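Long-range contacts in nitrite oxidoreductase subunit A (Kuenenia stuttgartiensis, PDB 7B04), which binds a molybdenum atom, two MD1 molecules and an iron/sulfur cluster as a member of the molybdopterin oxidoreductase family: residues 182-186 / 745-749; 481-485 / 829-833; 487-492 / 862-868. One frame throughout, in Å; residues are numbered along the deposited sequence.

Contact 1. Residues 182-186 / 745-749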
loop_
_atom_site.group_PDB
_atom_site.type_symbol
_atom_site.label_atom_id
_atom_site.label_comp_id
_atom_site.label_asym_id
_atom_site.label_seq_id
_atom_site.Cartn_x
_atom_site.Cartn_y
_atom_site.Cartn_z
ATOM N N SER B 182 2.028 29.688 -24.073
ATOM C CA SER B 182 0.930 30.515 -24.564
ATOM C C SER B 182 1.059 30.775 -26.060
ATOM O O SER B 182 0.072 30.679 -26.799
ATOM C CB SER B 182 0.874 31.828 -23.786
ATOM O OG SER B 182 0.551 31.597 -22.426
ATOM N N LYS B 183 2.267 31.112 -26.521
ATOM C CA LYS B 183 2.485 31.315 -27.951
ATOM C C LYS B 183 2.139 30.061 -28.742
ATOM O O LYS B 183 1.508 30.140 -29.802
ATOM C CB LYS B 183 3.933 31.731 -28.208
ATOM C CG LYS B 183 4.257 33.155 -27.786
ATOM C CD LYS B 183 5.693 33.517 -28.121
ATOM C CE LYS B 183 6.009 34.949 -27.723
ATOM N NZ LYS B 183 7.422 35.312 -28.028
ATOM N N GLY B 184 2.545 28.893 -28.240
ATOM C CA GLY B 184 2.218 27.653 -28.922
ATOM C C GLY B 184 0.727 27.381 -28.956
ATOM O O GLY B 184 0.199 26.886 -29.955
ATOM N N ILE B 185 0.029 27.686 -27.859
ATOM C CA ILE B 185 -1.420 27.498 -27.820
ATOM C C ILE B 185 -2.093 28.359 -28.880
ATOM O O ILE B 185 -2.974 27.899 -29.615
ATOM C CB ILE B 185 -1.967 27.806 -26.415
ATOM C CG1 ILE B 185 -1.531 26.730 -25.421
ATOM C CG2 ILE B 185 -3.483 27.918 -26.446
ATOM C CD1 ILE B 185 -1.811 27.086 -23.979
ATOM N N ILE B 186 -1.675 29.622 -28.985
ATOM C CA ILE B 186 -2.277 30.520 -29.965
ATOM C C ILE B 186 -1.974 30.048 -31.381
ATOM O O ILE B 186 -2.855 30.046 -32.249
ATOM C CB ILE B 186 -1.800 31.966 -29.728
ATOM C CG1 ILE B 186 -2.310 32.471 -28.378
ATOM C CG2 ILE B 186 -2.274 32.879 -30.848
ATOM C CD1 ILE B 186 -1.705 33.788 -27.947
ATOM N N LEU B 745 -1.701 34.465 -21.800
ATOM C CA LEU B 745 -2.576 34.479 -22.967
ATOM C C LEU B 745 -3.224 35.846 -23.140
ATOM O O LEU B 745 -3.359 36.341 -24.266
ATOM C CB LEU B 745 -3.644 33.391 -22.843
ATOM C CG LEU B 745 -3.200 31.942 -23.045
ATOM C CD1 LEU B 745 -4.332 30.990 -22.700
ATOM C CD2 LEU B 745 -2.723 31.717 -24.471
ATOM N N GLY B 746 -3.624 36.475 -22.034
ATOM C CA GLY B 746 -4.166 37.818 -22.114
ATOM C C GLY B 746 -3.111 38.855 -22.431
ATOM O O GLY B 746 -3.389 39.839 -23.122
ATOM N N GLU B 747 -1.892 38.656 -21.929
ATOM C CA GLU B 747 -0.806 39.580 -22.233
ATOM C C GLU B 747 -0.435 39.526 -23.710
ATOM O O GLU B 747 -0.180 40.565 -24.330
ATOM C CB GLU B 747 0.407 39.259 -21.360
ATOM C CG GLU B 747 1.587 40.195 -21.552
ATOM C CD GLU B 747 2.747 39.859 -20.636
ATOM O OE1 GLU B 747 2.628 38.892 -19.853
ATOM O OE2 GLU B 747 3.779 40.560 -20.698
ATOM N N LEU B 748 -0.409 38.324 -24.292
ATOM C CA LEU B 748 -0.086 38.195 -25.709
ATOM C C LEU B 748 -1.236 38.643 -26.598
ATOM O O LEU B 748 -1.003 39.144 -27.704
ATOM C CB LEU B 748 0.288 36.750 -26.035
ATOM C CG LEU B 748 1.570 36.216 -25.399
ATOM C CD1 LEU B 748 1.737 34.744 -25.723
ATOM C CD2 LEU B 748 2.775 37.014 -25.870
ATOM N N LEU B 749 -2.473 38.484 -26.138
ATOM C CA LEU B 749 -3.643 38.846 -26.925
ATOM C C LEU B 749 -4.196 40.218 -26.573
ATOM O O LEU B 749 -5.239 40.603 -27.112
ATOM C CB LEU B 749 -4.734 37.782 -26.767
ATOM C CG LEU B 749 -4.367 36.443 -27.407
ATOM C CD1 LEU B 749 -5.460 35.409 -27.188
ATOM C CD2 LEU B 749 -4.078 36.627 -28.890
#
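I186 and L749 reach toward each other tip to tip. CD1 of I186 stands 3.8 Å from CG of L749 and also meets L749 CD2. The same I186 methyl lies 4.0 Å from CB of L748. Further back, at CG1, I186 slides past L745, the two side chains running in opposite directions. There L745 CD2 is 4.0 Å from I186 CG1. I185 adds a looser apolar contact through CG2, 4.3 Å from L745 CD2.

S182 brings a small side chain to the close point of the helices. Its CB touches L745 CD2 at 3.7 Å and L748 CD1 at 3.6 Å. K183 contributes only its aliphatic root. Its CG sits 3.6 Å from L748 CD1, and the two side chains cross at about a right angle.

No hydrogen bond spans the interface. S182 OG lies beside its own backbone N (chi1 -65°) and bonds back to F178 O.

This is helix-helix packing. The local axes come within 10.0 Å and cross at -66°. L745 and L749 also pack on F754 of helix 753-757. Helix 238-254 receives L745 on F242 and L246, and L749 on V249 and H252.

Contact 2. Residues 481-485 / 829-833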
loop_
_atom_site.group_PDB
_atom_site.type_symbol
_atom_site.label_atom_id
_atom_site.label_comp_id
_atom_site.label_asym_id
_atom_site.label_seq_id
_atom_site.Cartn_x
_atom_site.Cartn_y
_atom_site.Cartn_z
ATOM N N LEU B 481 -42.217 -8.843 -18.218
ATOM C CA LEU B 481 -40.766 -9.005 -18.242
ATOM C C LEU B 481 -40.339 -10.210 -17.420
ATOM O O LEU B 481 -39.402 -10.927 -17.792
ATOM C CB LEU B 481 -40.078 -7.739 -17.727
ATOM C CG LEU B 481 -38.550 -7.828 -17.671
ATOM C CD1 LEU B 481 -37.962 -8.061 -19.060
ATOM C CD2 LEU B 481 -37.951 -6.589 -17.022
ATOM N N LEU B 482 -41.025 -10.457 -16.303
ATOM C CA LEU B 482 -40.719 -11.632 -15.496
ATOM C C LEU B 482 -41.010 -12.913 -16.267
ATOM O O LEU B 482 -40.225 -13.869 -16.214
ATOM C CB LEU B 482 -41.516 -11.587 -14.194
ATOM C CG LEU B 482 -40.936 -12.324 -12.988
ATOM C CD1 LEU B 482 -41.356 -11.635 -11.701
ATOM C CD2 LEU B 482 -41.377 -13.774 -12.982
ATOM N N GLU B 483 -42.136 -12.957 -16.985
ATOM C CA GLU B 483 -42.387 -14.085 -17.875
ATOM C C GLU B 483 -41.289 -14.203 -18.924
ATOM O O GLU B 483 -40.795 -15.304 -19.189
ATOM C CB GLU B 483 -43.760 -13.960 -18.536
ATOM C CG GLU B 483 -44.917 -14.412 -17.651
ATOM C CD GLU B 483 -44.929 -15.910 -17.408
ATOM O OE1 GLU B 483 -44.494 -16.669 -18.299
ATOM O OE2 GLU B 483 -45.374 -16.331 -16.317
ATOM N N MET B 484 -40.959 -13.071 -19.533
ATOM C CA MET B 484 -39.881 -13.053 -20.541
ATOM C C MET B 484 -38.600 -13.465 -19.819
ATOM O O MET B 484 -37.834 -14.243 -20.376
ATOM C CB MET B 484 -39.726 -11.673 -21.173
ATOM C CG MET B 484 -40.895 -11.268 -22.040
ATOM S SD MET B 484 -40.503 -10.046 -23.297
ATOM C CE MET B 484 -40.570 -11.032 -24.780
ATOM N N TYR B 485 -38.394 -13.014 -18.587
ATOM C CA TYR B 485 -37.161 -13.462 -17.892
ATOM C C TYR B 485 -37.203 -14.973 -17.646
ATOM O O TYR B 485 -36.170 -15.624 -17.762
ATOM C CB TYR B 485 -36.827 -12.589 -16.683
ATOM C CG TYR B 485 -35.736 -11.588 -16.952
ATOM C CD1 TYR B 485 -34.402 -11.940 -16.914
ATOM C CD2 TYR B 485 -36.043 -10.292 -17.287
ATOM C CE1 TYR B 485 -33.403 -11.026 -17.176
ATOM C CE2 TYR B 485 -35.056 -9.368 -17.560
ATOM C CZ TYR B 485 -33.732 -9.732 -17.507
ATOM O OH TYR B 485 -32.791 -8.793 -17.783
ATOM N N GLN B 829 -34.307 -1.157 -13.679
ATOM C CA GLN B 829 -34.595 -1.855 -14.949
ATOM C C GLN B 829 -33.718 -3.086 -15.169
ATOM O O GLN B 829 -32.521 -2.993 -15.049
ATOM C CB GLN B 829 -34.467 -0.873 -16.109
ATOM C CG GLN B 829 -35.087 0.478 -15.830
ATOM C CD GLN B 829 -35.666 1.131 -17.057
ATOM O OE1 GLN B 829 -36.557 1.960 -16.984
ATOM N NE2 GLN B 829 -35.165 0.757 -18.209
ATOM N N ALA B 830 -34.359 -4.206 -15.474
ATOM C CA ALA B 830 -33.685 -5.464 -15.851
ATOM C C ALA B 830 -33.722 -5.614 -17.368
ATOM O O ALA B 830 -33.259 -6.632 -17.843
ATOM C CB ALA B 830 -34.331 -6.612 -15.145
ATOM N N TYR B 831 -34.341 -4.660 -18.061
ATOM C CA TYR B 831 -34.554 -4.689 -19.526
ATOM C C TYR B 831 -34.317 -3.296 -20.104
ATOM O O TYR B 831 -34.633 -2.339 -19.424
ATOM C CB TYR B 831 -36.000 -5.087 -19.817
ATOM C CG TYR B 831 -36.218 -5.555 -21.228
ATOM C CD1 TYR B 831 -35.694 -6.756 -21.657
ATOM C CD2 TYR B 831 -36.909 -4.788 -22.139
ATOM C CE1 TYR B 831 -35.858 -7.193 -22.954
ATOM C CE2 TYR B 831 -37.072 -5.208 -23.443
ATOM C CZ TYR B 831 -36.550 -6.416 -23.848
ATOM O OH TYR B 831 -36.679 -6.840 -25.126
ATOM N N ASN B 832 -33.764 -3.204 -21.314
ATOM C CA ASN B 832 -33.537 -1.891 -21.976
ATOM C C ASN B 832 -34.095 -1.974 -23.405
ATOM O O ASN B 832 -33.596 -2.787 -24.159
ATOM C CB ASN B 832 -32.079 -1.444 -21.840
ATOM C CG ASN B 832 -31.711 -0.929 -20.464
ATOM O OD1 ASN B 832 -31.275 -1.671 -19.604
ATOM N ND2 ASN B 832 -31.861 0.356 -20.243
ATOM N N ASP B 833 -35.056 -1.117 -23.769
ATOM C CA ASP B 833 -35.704 -1.237 -25.070
ATOM C C ASP B 833 -35.171 -0.243 -26.096
ATOM O O ASP B 833 -35.728 -0.155 -27.194
ATOM C CB ASP B 833 -37.224 -1.087 -24.934
ATOM C CG ASP B 833 -37.639 0.266 -24.386
ATOM O OD1 ASP B 833 -36.755 1.059 -23.996
ATOM O OD2 ASP B 833 -38.858 0.535 -24.344
#
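L481 meets Y831 and A830, and Y485 adds a further contact to A830. The motif is plain loop-on-helix packing: the loop between helices 812-816 and 835-840 lies against the first turn of helix 481-488. In this molybdopterin oxidoreductase family protein, all four touching residues are buried.

The L481 side chain can be followed outward. Its CB leaves the helix toward the loop. CG is anti to the backbone N (chi1 178°) and lies in plane with the Y485 ring, at its edge. There the chain forks, and both methyls meet the loop. CD1 is 3.6 Å from CB of Y831 and also touches CG and CD1 of the Y831 ring, approaching that ring obliquely. CD2 reaches CB of Y831 at 3.7 Å and CB of A830 at 4.1 Å. Both methyls rest against the same side of Y831 CB.

On the loop side, CB of Y831 itself points toward the helix. The first torsion of Y831 (chi1 -162°) then sets the ring so that its CG and CD1 also come near L481 CD1. F844 makes edge-to-face contacts with both tyrosine rings, Y831 and Y485. The two hydroxyls part company: Y831 OH goes on to L392 O, and Y485 OH is hydrogen-bonded to I845 N. The Y485 hydroxyl is also modelled too close to A830 O, and that approach is doubtful. At the ring edge of the same tyrosine, Y485 CE2 lies 3.7 Å from CB of A830.

Contact 3. Residues 487-492 / 862-868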
loop_
_atom_site.group_PDB
_atom_site.type_symbol
_atom_site.label_atom_id
_atom_site.label_comp_id
_atom_site.label_asym_id
_atom_site.label_seq_id
_atom_site.Cartn_x
_atom_site.Cartn_y
_atom_site.Cartn_z
ATOM N N ILE B 487 -38.466 -17.243 -19.489
ATOM C CA ILE B 487 -38.025 -17.902 -20.706
ATOM C C ILE B 487 -36.575 -17.562 -21.005
ATOM O O ILE B 487 -35.868 -18.354 -21.639
ATOM C CB ILE B 487 -38.980 -17.571 -21.868
ATOM C CG1 ILE B 487 -40.399 -17.434 -21.314
ATOM C CG2 ILE B 487 -38.970 -18.699 -22.873
ATOM C CD1 ILE B 487 -41.487 -17.272 -22.350
ATOM N N HIS B 488 -36.103 -16.386 -20.592
ATOM C CA HIS B 488 -34.696 -16.061 -20.822
ATOM C C HIS B 488 -33.788 -16.948 -19.977
ATOM O O HIS B 488 -32.716 -17.362 -20.428
ATOM C CB HIS B 488 -34.404 -14.591 -20.509
ATOM C CG HIS B 488 -32.998 -14.174 -20.830
ATOM N ND1 HIS B 488 -32.369 -14.519 -22.009
ATOM C CD2 HIS B 488 -32.092 -13.470 -20.112
ATOM C CE1 HIS B 488 -31.145 -14.024 -22.010
ATOM N NE2 HIS B 488 -30.951 -13.386 -20.870
ATOM N N LEU B 489 -34.207 -17.264 -18.751
ATOM C CA LEU B 489 -33.358 -17.963 -17.797
ATOM C C LEU B 489 -33.291 -19.470 -18.022
ATOM O O LEU B 489 -32.646 -20.163 -17.219
ATOM C CB LEU B 489 -33.866 -17.681 -16.382
ATOM C CG LEU B 489 -33.682 -16.260 -15.852
ATOM C CD1 LEU B 489 -34.526 -16.019 -14.603
ATOM C CD2 LEU B 489 -32.216 -16.003 -15.562
ATOM N N ARG B 490 -33.906 -19.991 -19.086
ATOM C CA ARG B 490 -33.818 -21.422 -19.372
ATOM C C ARG B 490 -32.420 -21.843 -19.811
ATOM O O ARG B 490 -32.083 -23.031 -19.729
ATOM C CB ARG B 490 -34.836 -21.809 -20.446
ATOM N N ASP B 491 -31.623 -20.908 -20.325
ATOM C CA ASP B 491 -30.245 -21.176 -20.712
ATOM C C ASP B 491 -29.276 -21.072 -19.549
ATOM O O ASP B 491 -28.075 -21.300 -19.731
ATOM C CB ASP B 491 -29.803 -20.242 -21.831
ATOM C CG ASP B 491 -30.671 -20.383 -23.060
ATOM O OD1 ASP B 491 -31.681 -21.119 -23.001
ATOM O OD2 ASP B 491 -30.333 -19.785 -24.091
ATOM N N TYR B 492 -29.759 -20.696 -18.378
ATOM C CA TYR B 492 -28.925 -20.498 -17.209
ATOM C C TYR B 492 -29.304 -21.477 -16.108
ATOM O O TYR B 492 -29.371 -21.132 -14.918
ATOM C CB TYR B 492 -29.005 -19.044 -16.770
ATOM C CG TYR B 492 -28.376 -18.197 -17.849
ATOM C CD1 TYR B 492 -27.010 -17.969 -17.855
ATOM C CD2 TYR B 492 -29.123 -17.725 -18.920
ATOM C CE1 TYR B 492 -26.419 -17.237 -18.855
ATOM C CE2 TYR B 492 -28.537 -16.995 -19.930
ATOM C CZ TYR B 492 -27.182 -16.752 -19.892
ATOM O OH TYR B 492 -26.572 -16.022 -20.889
ATOM N N VAL B 862 -24.406 -15.862 -25.485
ATOM C CA VAL B 862 -24.777 -17.201 -25.041
ATOM C C VAL B 862 -26.241 -17.144 -24.618
ATOM O O VAL B 862 -26.562 -16.770 -23.488
ATOM C CB VAL B 862 -23.868 -17.696 -23.914
ATOM C CG1 VAL B 862 -24.399 -18.995 -23.332
ATOM C CG2 VAL B 862 -22.449 -17.887 -24.429
ATOM N N SER B 863 -27.131 -17.520 -25.534
ATOM C CA SER B 863 -28.562 -17.581 -25.262
ATOM C C SER B 863 -29.261 -18.235 -26.444
ATOM O O SER B 863 -28.745 -18.247 -27.566
ATOM C CB SER B 863 -29.156 -16.191 -25.001
ATOM O OG SER B 863 -30.546 -16.271 -24.739
ATOM N N THR B 864 -30.440 -18.798 -26.171
ATOM C CA THR B 864 -31.343 -19.287 -27.206
ATOM C C THR B 864 -32.664 -18.533 -27.201
ATOM O O THR B 864 -33.601 -18.936 -27.902
ATOM C CB THR B 864 -31.611 -20.788 -27.045
ATOM O OG1 THR B 864 -32.239 -21.033 -25.781
ATOM C CG2 THR B 864 -30.321 -21.571 -27.125
ATOM N N ASN B 865 -32.765 -17.467 -26.418
ATOM C CA ASN B 865 -33.988 -16.687 -26.313
ATOM C C ASN B 865 -34.404 -16.176 -27.687
ATOM O O ASN B 865 -33.631 -15.450 -28.329
ATOM C CB ASN B 865 -33.771 -15.518 -25.353
ATOM C CG ASN B 865 -35.063 -14.819 -24.973
ATOM O OD1 ASN B 865 -36.145 -15.195 -25.422
ATOM N ND2 ASN B 865 -34.953 -13.792 -24.137
ATOM N N PRO B 866 -35.599 -16.525 -28.177
ATOM C CA PRO B 866 -36.058 -15.965 -29.457
ATOM C C PRO B 866 -36.371 -14.484 -29.381
ATOM O O PRO B 866 -36.642 -13.869 -30.420
ATOM C CB PRO B 866 -37.317 -16.784 -29.767
ATOM C CG PRO B 866 -37.808 -17.227 -28.428
ATOM C CD PRO B 866 -36.577 -17.462 -27.597
ATOM N N TYR B 867 -36.342 -13.899 -28.187
ATOM C CA TYR B 867 -36.603 -12.483 -27.989
ATOM C C TYR B 867 -35.330 -11.651 -27.975
ATOM O O TYR B 867 -35.402 -10.431 -27.802
ATOM C CB TYR B 867 -37.394 -12.299 -26.693
ATOM C CG TYR B 867 -38.619 -13.182 -26.681
ATOM C CD1 TYR B 867 -39.409 -13.308 -27.818
ATOM C CD2 TYR B 867 -38.959 -13.927 -25.562
ATOM C CE1 TYR B 867 -40.519 -14.125 -27.831
ATOM C CE2 TYR B 867 -40.065 -14.755 -25.567
ATOM C CZ TYR B 867 -40.843 -14.848 -26.706
ATOM O OH TYR B 867 -41.952 -15.661 -26.723
ATOM N N ILE B 868 -34.173 -12.286 -28.128
ATOM C CA ILE B 868 -32.921 -11.603 -28.422
ATOM C C ILE B 868 -32.708 -11.723 -29.924
ATOM O O ILE B 868 -32.505 -12.826 -30.442
ATOM C CB ILE B 868 -31.744 -12.200 -27.639
ATOM C CG1 ILE B 868 -31.981 -12.078 -26.133
ATOM C CG2 ILE B 868 -30.442 -11.521 -28.039
ATOM C CD1 ILE B 868 -31.003 -12.879 -25.300
#
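V862 offers its backbone carbonyl to Y492. The bond from Y492 OH to V862 O is 2.7 Å long but weak. The tyrosine hydroxyl has a stronger partner in H847 N.

S863 comes next. Its OG lies anti to the backbone N (chi1 -180°) and accepts from N865 N at 3.0 Å, closing an ST turn. The same OG sits at the edge of the H488 ring, near its plane, 3.6 Å from H488 CE1.

T864 meets the carboxylate of D491. T864 OG1 is 2.8 Å from both D491 OD1 and D491 OD2, and its single proton could go to either. The D491 carboxylate thus faces the T864 hydroxyl. The T864 backbone N is nearby, but its modelled distance to D491 OD2 is too short to trust.

N865 then starts a type I beta turn that runs to I868, with P866 and Y867 at its corners. N865 OD1 accepts from Y867 N, an Asx turn within the same bend. This N-H comes from above the carbonyl plane, 73° out of it. The consecutive turns fold the loop after strand 860-862 against the end of helix 481-488 and the 3-10 segment that follows it. The N865 and H488 side chains cross at about a right angle, while the amide and imidazole planes are 36° apart.

P866 lays CG over one face of the Y867 ring. I487 CD1 reaches that ring at its edge, 4.3 Å from Y867 CE2.

I868 ends the segment. Its CD1 lies 3.5 Å from H488 CE1 and approaches the imidazole obliquely. H488 NE2 points to another partner, I845 O.

Contacts 2 and 3 belong together. Both use helix 481-488, and their centres are about 12 Å apart. They touch where M484 CE packs on Y867 CD2 at 3.4 Å. F844 and I845 serve both. Contact 1 lies far off, with centres about 55 and 60 Å away, on the opposite side of the chain centre from contact 3. It joins two helices and is only partly buried. Contacts 2 and 3 set loops against a helix and are mostly buried. The chemistry of the three contacts differs. The dependable contacts in 1 and 2 are apolar. Contact 3 adds polar links to loop residues, from a carboxylate and, weakly, from a tyrosine hydroxyl.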